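Local coordinates for protein thiazoline oxidase/subtilisin-like protease (Prochloron didemni, PDB 4H6X) that matures patellamides as a subtilisin-like protease of the transamidating cyanobactin family, probably cleaving the precursor peptide and joining the ends of its core segment into a ring, at residues P42-L46 against S47-G51; P67-P70 against E71-A74; D299-A302 against V303-L307. All coordinates share one frame; numbering follows the deposited sequence.

Contact 1 of 3, residues P42-L46 against S47-G51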
loop_
_atom_site.group_PDB
_atom_site.type_symbol
_atom_site.label_atom_id
_atom_site.label_comp_id
_atom_site.label_asym_id
_atom_site.label_seq_id
_atom_site.Cartn_x
_atom_site.Cartn_y
_atom_site.Cartn_z
ATOM N N PRO A 42 3.563 3.638 11.753
ATOM C CA PRO A 42 2.891 4.850 11.306
ATOM C C PRO A 42 2.390 5.696 12.477
ATOM O O PRO A 42 2.276 5.210 13.610
ATOM C CB PRO A 42 1.695 4.303 10.525
ATOM C CG PRO A 42 1.340 3.078 11.272
ATOM C CD PRO A 42 2.661 2.475 11.700
ATOM N N ASP A 43 2.071 6.948 12.181
ATOM C CA ASP A 43 1.716 7.926 13.210
ATOM C C ASP A 43 0.197 8.048 13.259
ATOM O O ASP A 43 -0.404 8.712 12.429
ATOM C CB ASP A 43 2.396 9.265 12.886
ATOM C CG ASP A 43 2.067 10.381 13.890
ATOM O OD1 ASP A 43 1.318 10.152 14.867
ATOM O OD2 ASP A 43 2.569 11.504 13.675
ATOM N N TYR A 44 -0.413 7.389 14.238
ATOM C CA TYR A 44 -1.874 7.364 14.379
ATOM C C TYR A 44 -2.496 8.636 14.964
ATOM O O TYR A 44 -3.709 8.682 15.152
ATOM C CB TYR A 44 -2.301 6.177 15.251
ATOM C CG TYR A 44 -2.376 4.849 14.545
ATOM C CD1 TYR A 44 -1.919 4.694 13.227
ATOM C CD2 TYR A 44 -2.875 3.730 15.203
ATOM C CE1 TYR A 44 -1.987 3.464 12.585
ATOM C CE2 TYR A 44 -2.945 2.506 14.563
ATOM C CZ TYR A 44 -2.495 2.377 13.262
ATOM O OH TYR A 44 -2.553 1.142 12.635
ATOM N N THR A 45 -1.685 9.649 15.261
ATOM C CA THR A 45 -2.229 10.957 15.672
ATOM C C THR A 45 -2.643 11.824 14.477
ATOM O O THR A 45 -3.298 12.841 14.661
ATOM C CB THR A 45 -1.261 11.774 16.567
ATOM O OG1 THR A 45 -0.094 12.155 15.819
ATOM C CG2 THR A 45 -0.851 10.994 17.803
ATOM N N LEU A 46 -2.274 11.428 13.259
ATOM C CA LEU A 46 -2.639 12.220 12.074
ATOM C C LEU A 46 -4.128 12.128 11.781
ATOM O O LEU A 46 -4.716 11.044 11.868
ATOM C CB LEU A 46 -1.820 11.808 10.854
ATOM C CG LEU A 46 -0.307 11.760 11.075
ATOM C CD1 LEU A 46 0.424 11.354 9.805
ATOM C CD2 LEU A 46 0.221 13.092 11.597
ATOM N N SER A 47 -4.736 13.265 11.431
ATOM C CA SER A 47 -6.190 13.339 11.262
ATOM C C SER A 47 -6.708 12.439 10.143
ATOM O O SER A 47 -7.846 11.989 10.199
ATOM C CB SER A 47 -6.669 14.785 11.052
ATOM O OG SER A 47 -6.063 15.385 9.912
ATOM N N CYS A 48 -5.870 12.156 9.148
ATOM C CA CYS A 48 -6.263 11.236 8.078
ATOM C C CYS A 48 -6.646 9.845 8.586
ATOM O O CYS A 48 -7.341 9.109 7.894
ATOM C CB CYS A 48 -5.186 11.155 6.995
ATOM S SG CYS A 48 -3.638 10.388 7.524
ATOM N N PHE A 49 -6.196 9.494 9.790
ATOM C CA PHE A 49 -6.557 8.230 10.417
ATOM C C PHE A 49 -7.721 8.356 11.398
ATOM O O PHE A 49 -8.213 7.355 11.915
ATOM C CB PHE A 49 -5.341 7.583 11.084
ATOM C CG PHE A 49 -4.213 7.310 10.130
ATOM C CD1 PHE A 49 -2.917 7.729 10.417
ATOM C CD2 PHE A 49 -4.452 6.644 8.926
ATOM C CE1 PHE A 49 -1.880 7.486 9.527
ATOM C CE2 PHE A 49 -3.418 6.399 8.030
ATOM C CZ PHE A 49 -2.131 6.823 8.329
ATOM N N GLU A 50 -8.175 9.591 11.622
ATOM C CA GLU A 50 -9.338 9.851 12.478
ATOM C C GLU A 50 -10.615 9.202 11.922
ATOM O O GLU A 50 -11.167 9.636 10.914
ATOM C CB GLU A 50 -9.526 11.368 12.658
ATOM C CG GLU A 50 -10.816 11.761 13.349
ATOM C CD GLU A 50 -10.843 11.308 14.784
ATOM O OE1 GLU A 50 -10.177 11.957 15.616
ATOM O OE2 GLU A 50 -11.527 10.301 15.069
ATOM N N GLY A 51 -11.081 8.162 12.595
ATOM C CA GLY A 51 -12.224 7.401 12.114
ATOM C C GLY A 51 -11.854 6.201 11.238
ATOM O O GLY A 51 -12.728 5.439 10.860
#
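Phe-49 N bonds back to Leu-46 O at 3.0 Å, closing one turn of 3-10 helix right behind a type I beta turn that runs from Asp-43 to Leu-46. Turn and 3-10 segment lie in the loop that leads from strand 34-39 to strand 53-56 of the parallel sheet of this subtilisin-like domain. An Asx turn fixes the start: Asp-43 OD1 accepts from Thr-45 N at 3.1 Å and from Thr-45 OG1 at 2.6 Å, both reaching it from the same face of the carboxylate, while OD2 goes to Cys-263 N. With CG anti to its carbonyl carbon (chi1 -59°), Phe-49 brings the CD1 edge of its ring back against the turn. There CD1 meets Leu-46 CB at 4.2 Å and Tyr-44 CD1 at 4.3 Å, the two ring planes inclined at 59°. Tyr-44 OH itself is bonded to Asn-136. Thr-114 and Val-118 of helix 101-118 also touch Phe-49. Cys-48 SG sits 3.8 Å above the centre of one face of the Phe-49 ring, and at the ring's edge, near its plane, Asp-43 O lies 3.4 Å from Phe-49 CD1.

Contact 2 of 3, residues P67-P70 against E71-A74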
loop_
_atom_site.group_PDB
_atom_site.type_symbol
_atom_site.label_atom_id
_atom_site.label_comp_id
_atom_site.label_asym_id
_atom_site.label_seq_id
_atom_site.Cartn_x
_atom_site.Cartn_y
_atom_site.Cartn_z
ATOM N N PRO A 67 11.003 5.204 21.089
ATOM C CA PRO A 67 10.251 6.106 20.223
ATOM C C PRO A 67 11.176 7.165 19.628
ATOM O O PRO A 67 12.150 7.554 20.263
ATOM C CB PRO A 67 9.222 6.742 21.171
ATOM C CG PRO A 67 9.748 6.496 22.549
ATOM C CD PRO A 67 10.448 5.173 22.454
ATOM N N ILE A 68 10.893 7.564 18.392
ATOM C CA ILE A 68 11.665 8.574 17.684
ATOM C C ILE A 68 11.043 9.927 18.020
ATOM O O ILE A 68 9.822 10.062 17.975
ATOM C CB ILE A 68 11.611 8.349 16.151
ATOM C CG1 ILE A 68 11.993 6.902 15.782
ATOM C CG2 ILE A 68 12.455 9.392 15.403
ATOM C CD1 ILE A 68 13.463 6.670 15.525
ATOM N N THR A 69 11.874 10.919 18.347
ATOM C CA THR A 69 11.365 12.250 18.712
ATOM C C THR A 69 10.754 12.975 17.504
ATOM O O THR A 69 11.142 12.711 16.354
ATOM C CB THR A 69 12.451 13.165 19.337
ATOM O OG1 THR A 69 13.486 13.413 18.386
ATOM C CG2 THR A 69 13.052 12.540 20.586
ATOM N N PRO A 70 9.790 13.886 17.760
ATOM C CA PRO A 70 9.303 14.741 16.679
ATOM C C PRO A 70 10.441 15.526 16.027
ATOM O O PRO A 70 10.437 15.729 14.811
ATOM C CB PRO A 70 8.325 15.685 17.392
ATOM C CG PRO A 70 7.861 14.912 18.583
ATOM C CD PRO A 70 9.041 14.091 19.016
ATOM N N GLU A 71 11.428 15.936 16.830
ATOM C CA GLU A 71 12.562 16.706 16.319
ATOM C C GLU A 71 13.350 15.913 15.278
ATOM O O GLU A 71 13.767 16.461 14.256
ATOM C CB GLU A 71 13.483 17.163 17.466
ATOM C CG GLU A 71 12.849 18.133 18.469
ATOM C CD GLU A 71 11.690 17.546 19.248
ATOM O OE1 GLU A 71 11.832 16.465 19.859
ATOM O OE2 GLU A 71 10.615 18.175 19.250
ATOM N N ASP A 72 13.535 14.617 15.528
ATOM C CA ASP A 72 14.204 13.748 14.559
ATOM C C ASP A 72 13.412 13.654 13.245
ATOM O O ASP A 72 13.987 13.784 12.162
ATOM C CB ASP A 72 14.482 12.374 15.157
ATOM C CG ASP A 72 15.759 12.342 15.973
ATOM O OD1 ASP A 72 16.294 13.426 16.289
ATOM O OD2 ASP A 72 16.241 11.237 16.284
ATOM N N TYR A 73 12.100 13.477 13.337
ATOM C CA TYR A 73 11.280 13.474 12.126
ATOM C C TYR A 73 11.374 14.817 11.390
ATOM O O TYR A 73 11.534 14.844 10.172
ATOM C CB TYR A 73 9.829 13.103 12.432
ATOM C CG TYR A 73 9.614 11.621 12.720
ATOM C CD1 TYR A 73 9.861 10.648 11.740
ATOM C CD2 TYR A 73 9.150 11.193 13.969
ATOM C CE1 TYR A 73 9.655 9.298 12.002
ATOM C CE2 TYR A 73 8.941 9.842 14.243
ATOM C CZ TYR A 73 9.189 8.899 13.256
ATOM O OH TYR A 73 8.982 7.555 13.522
ATOM N N ALA A 74 11.319 15.924 12.142
ATOM C CA ALA A 74 11.386 17.271 11.551
ATOM C C ALA A 74 12.680 17.480 10.800
ATOM O O ALA A 74 12.685 18.094 9.740
ATOM C CB ALA A 74 11.196 18.355 12.614
HETATM O O HOH W 1 16.102 13.872 19.127
HETATM O O HOH W 2 14.601 10.067 18.364
#
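Thr-69 OG1 accepts a hydrogen bond from Asp-72 N at 3.1 Å, and the backbone follows with Ala-74 N to Pro-70 O at 2.8 Å and a longer link from Tyr-73 N to Thr-69 O at 3.3 Å. Set between its own backbone N and carbonyl carbon (chi1 63°), the threonine hydroxyl faces the start of the helix. Two waters tie Thr-69 to the Asp-72 carboxylate: one lies between Thr-69 OG1 and Asp-72 OD1, to which it donates, and the other accepts from Thr-69 N while donating to Asp-72 OD2. Asp-72 OD2 has a further partner in Thr-100 OG1. This is an N-cap: Thr-69 takes the place just before helix 70-82, and proline fills the first turn, where its lack of an N-H costs no helical bond. Glu-71, bent at chi2, curls back so that its OE1 comes within 3.4 Å of Thr-69 CB, its side chain running beside the Pro-70 ring. The apolar side belongs to Ile-68 and Tyr-73, whose side chains cross at about a right angle. Ile-68 CG2 makes a CH-pi contact over one face of the Tyr-73 ring, 4.0 Å from the centroid and 21° off the normal, and the same methyl packs on Asp-72 CB at 3.6 Å. Tyr-73 OH is hydrogen-bonded to Asn-107 ND2. With Tyr-73 cut back to an alanine, the Ile-68 methyl would probably lose the ring face it packs on and Asn-107 its hydroxyl partner. Ile-104 of helix 101-118 touches Ile-68, Asp-72 and Tyr-73, and Pro-262 and Cys-263 meet the tyrosine from a loop.

Contact 3 of 3, residues D299-A302 against V303-L307; sequences DAEA and VRTAL
Glu-301 and Arg-304 both leave the helix with CG opposite the backbone N (chi1 -172° and -168°), and a bend at chi2 in the glutamate and at chi3 in the arginine lays their charged ends side by side. The result is a salt bridge between residues three apart on helix 300-309, gripped side-on: Arg-304 NH2 meets Glu-301 OE2 at 2.9 Å on its syn side, and Arg-304 NE meets Glu-301 OE1 at 3.2 Å from above the carboxylate plane. The first of these bonds lies in the guanidinium plane, the second is tilted from it, as the two flat groups are turned 41° apart. Thr-305 OG1 turns back against the previous turn and donates to Glu-301 O at 2.7 Å. That carbonyl also accepts Thr-305 N at 2.9 Å, the two donors coming from opposite faces of its plane, while Thr-305 CG2 comes within 3.4 Å of Glu-301 OE2. At the head of the helix Asp-299 is the N-cap; its OD1 takes Ala-302 N at 3.1 Å, giving an N-H of the first turn a side-chain acceptor, and Ala-300 N finds another in Asn-199 OD1. The rest of the backbone makes ordinary alpha-helical bonds, such as Arg-304 N to Ala-300 O. Arg-304 NH1 has a second carboxylate in Glu-248, with which it forms a salt bridge, and also bonds to Thr-223 O. The helix packs with Ala-300, Val-303 and Leu-307 on helix 273-293, with Ala-302, Ala-306 and Leu-307 on helix 332-340, and with Ala-300 and Arg-304 on Leu-201 of strand 201-205.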
loop_
_atom_site.group_PDB
_atom_site.type_symbol
_atom_site.label_atom_id
_atom_site.label_comp_id
_atom_site.label_asym_id
_atom_site.label_seq_id
_atom_site.Cartn_x
_atom_site.Cartn_y
_atom_site.Cartn_z
ATOM N N ASP A 299 -12.696 -13.752 -2.851
ATOM C CA ASP A 299 -11.888 -14.632 -3.678
ATOM C C ASP A 299 -10.686 -13.848 -4.189
ATOM O O ASP A 299 -10.784 -13.096 -5.161
ATOM C CB ASP A 299 -12.737 -15.190 -4.828
ATOM C CG ASP A 299 -12.027 -16.263 -5.626
ATOM O OD1 ASP A 299 -10.780 -16.320 -5.629
ATOM O OD2 ASP A 299 -12.738 -17.048 -6.281
ATOM N N ALA A 300 -9.554 -14.039 -3.511
ATOM C CA ALA A 300 -8.340 -13.250 -3.730
ATOM C C ALA A 300 -7.693 -13.530 -5.076
ATOM O O ALA A 300 -7.218 -12.610 -5.744
ATOM C CB ALA A 300 -7.337 -13.488 -2.599
ATOM N N GLU A 301 -7.672 -14.799 -5.466
ATOM C CA GLU A 301 -7.129 -15.198 -6.756
ATOM C C GLU A 301 -7.986 -14.666 -7.917
ATOM O O GLU A 301 -7.449 -14.301 -8.967
ATOM C CB GLU A 301 -6.942 -16.723 -6.832
ATOM C CG GLU A 301 -6.204 -17.230 -8.071
ATOM C CD GLU A 301 -4.734 -16.802 -8.161
ATOM O OE1 GLU A 301 -4.130 -16.362 -7.150
ATOM O OE2 GLU A 301 -4.169 -16.905 -9.272
ATOM N N ALA A 302 -9.299 -14.594 -7.726
ATOM C CA ALA A 302 -10.164 -14.033 -8.785
ATOM C C ALA A 302 -9.824 -12.550 -8.977
ATOM O O ALA A 302 -9.671 -12.084 -10.111
ATOM C CB ALA A 302 -11.642 -14.230 -8.460
ATOM N N VAL A 303 -9.655 -11.827 -7.864
ATOM C CA VAL A 303 -9.300 -10.412 -7.935
ATOM C C VAL A 303 -7.961 -10.254 -8.635
ATOM O O VAL A 303 -7.841 -9.483 -9.584
ATOM C CB VAL A 303 -9.292 -9.711 -6.551
ATOM C CG1 VAL A 303 -8.706 -8.302 -6.673
ATOM C CG2 VAL A 303 -10.703 -9.634 -5.994
ATOM N N ARG A 304 -6.969 -11.025 -8.196
ATOM C CA ARG A 304 -5.626 -10.948 -8.768
ATOM C C ARG A 304 -5.631 -11.225 -10.273
ATOM O O ARG A 304 -5.030 -10.481 -11.049
ATOM C CB ARG A 304 -4.667 -11.916 -8.047
ATOM C CG ARG A 304 -3.191 -11.704 -8.373
ATOM C CD ARG A 304 -2.305 -12.761 -7.708
ATOM N NE ARG A 304 -2.375 -14.004 -8.463
ATOM C CZ ARG A 304 -1.524 -14.364 -9.424
ATOM N NH1 ARG A 304 -0.487 -13.596 -9.744
ATOM N NH2 ARG A 304 -1.718 -15.507 -10.064
ATOM N N THR A 305 -6.302 -12.294 -10.684
ATOM C CA THR A 305 -6.261 -12.691 -12.098
ATOM C C THR A 305 -7.067 -11.716 -12.961
ATOM O O THR A 305 -6.647 -11.383 -14.068
ATOM C CB THR A 305 -6.746 -14.150 -12.312
ATOM O OG1 THR A 305 -7.976 -14.355 -11.613
ATOM C CG2 THR A 305 -5.725 -15.127 -11.781
ATOM N N ALA A 306 -8.205 -11.246 -12.443
ATOM C CA ALA A 306 -9.008 -10.227 -13.133
ATOM C C ALA A 306 -8.198 -8.972 -13.428
ATOM O O ALA A 306 -8.285 -8.435 -14.537
ATOM C CB ALA A 306 -10.261 -9.864 -12.353
ATOM N N LEU A 307 -7.411 -8.520 -12.443
ATOM C CA LEU A 307 -6.524 -7.377 -12.621
ATOM C C LEU A 307 -5.422 -7.650 -13.635
ATOM O O LEU A 307 -5.154 -6.813 -14.507
ATOM C CB LEU A 307 -5.921 -6.904 -11.279
ATOM C CG LEU A 307 -6.893 -6.270 -10.283
ATOM C CD1 LEU A 307 -6.262 -6.144 -8.899
ATOM C CD2 LEU A 307 -7.403 -4.925 -10.801
#

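From the N terminus, contact 1 comes first, a tight turn within the loop between strands 34-39 and 53-56. Past strand 53-56, contact 2 turns the chain into helix 70-82. Much later, contact 3 opens helix 300-309, after the long helix 273-293. The three follow in series, and none nests in or crosses another. Contacts 1 and 2 lie on the same side of the chain's centre, their centres about 17 Å apart, and each has side chains on helix 101-118 and on Cys-263. Contact 3 lies on the opposite side, its centre about 30 Å from that of contact 1 and 40 Å from that of contact 2, joining the C-terminal helices to strand 201-205.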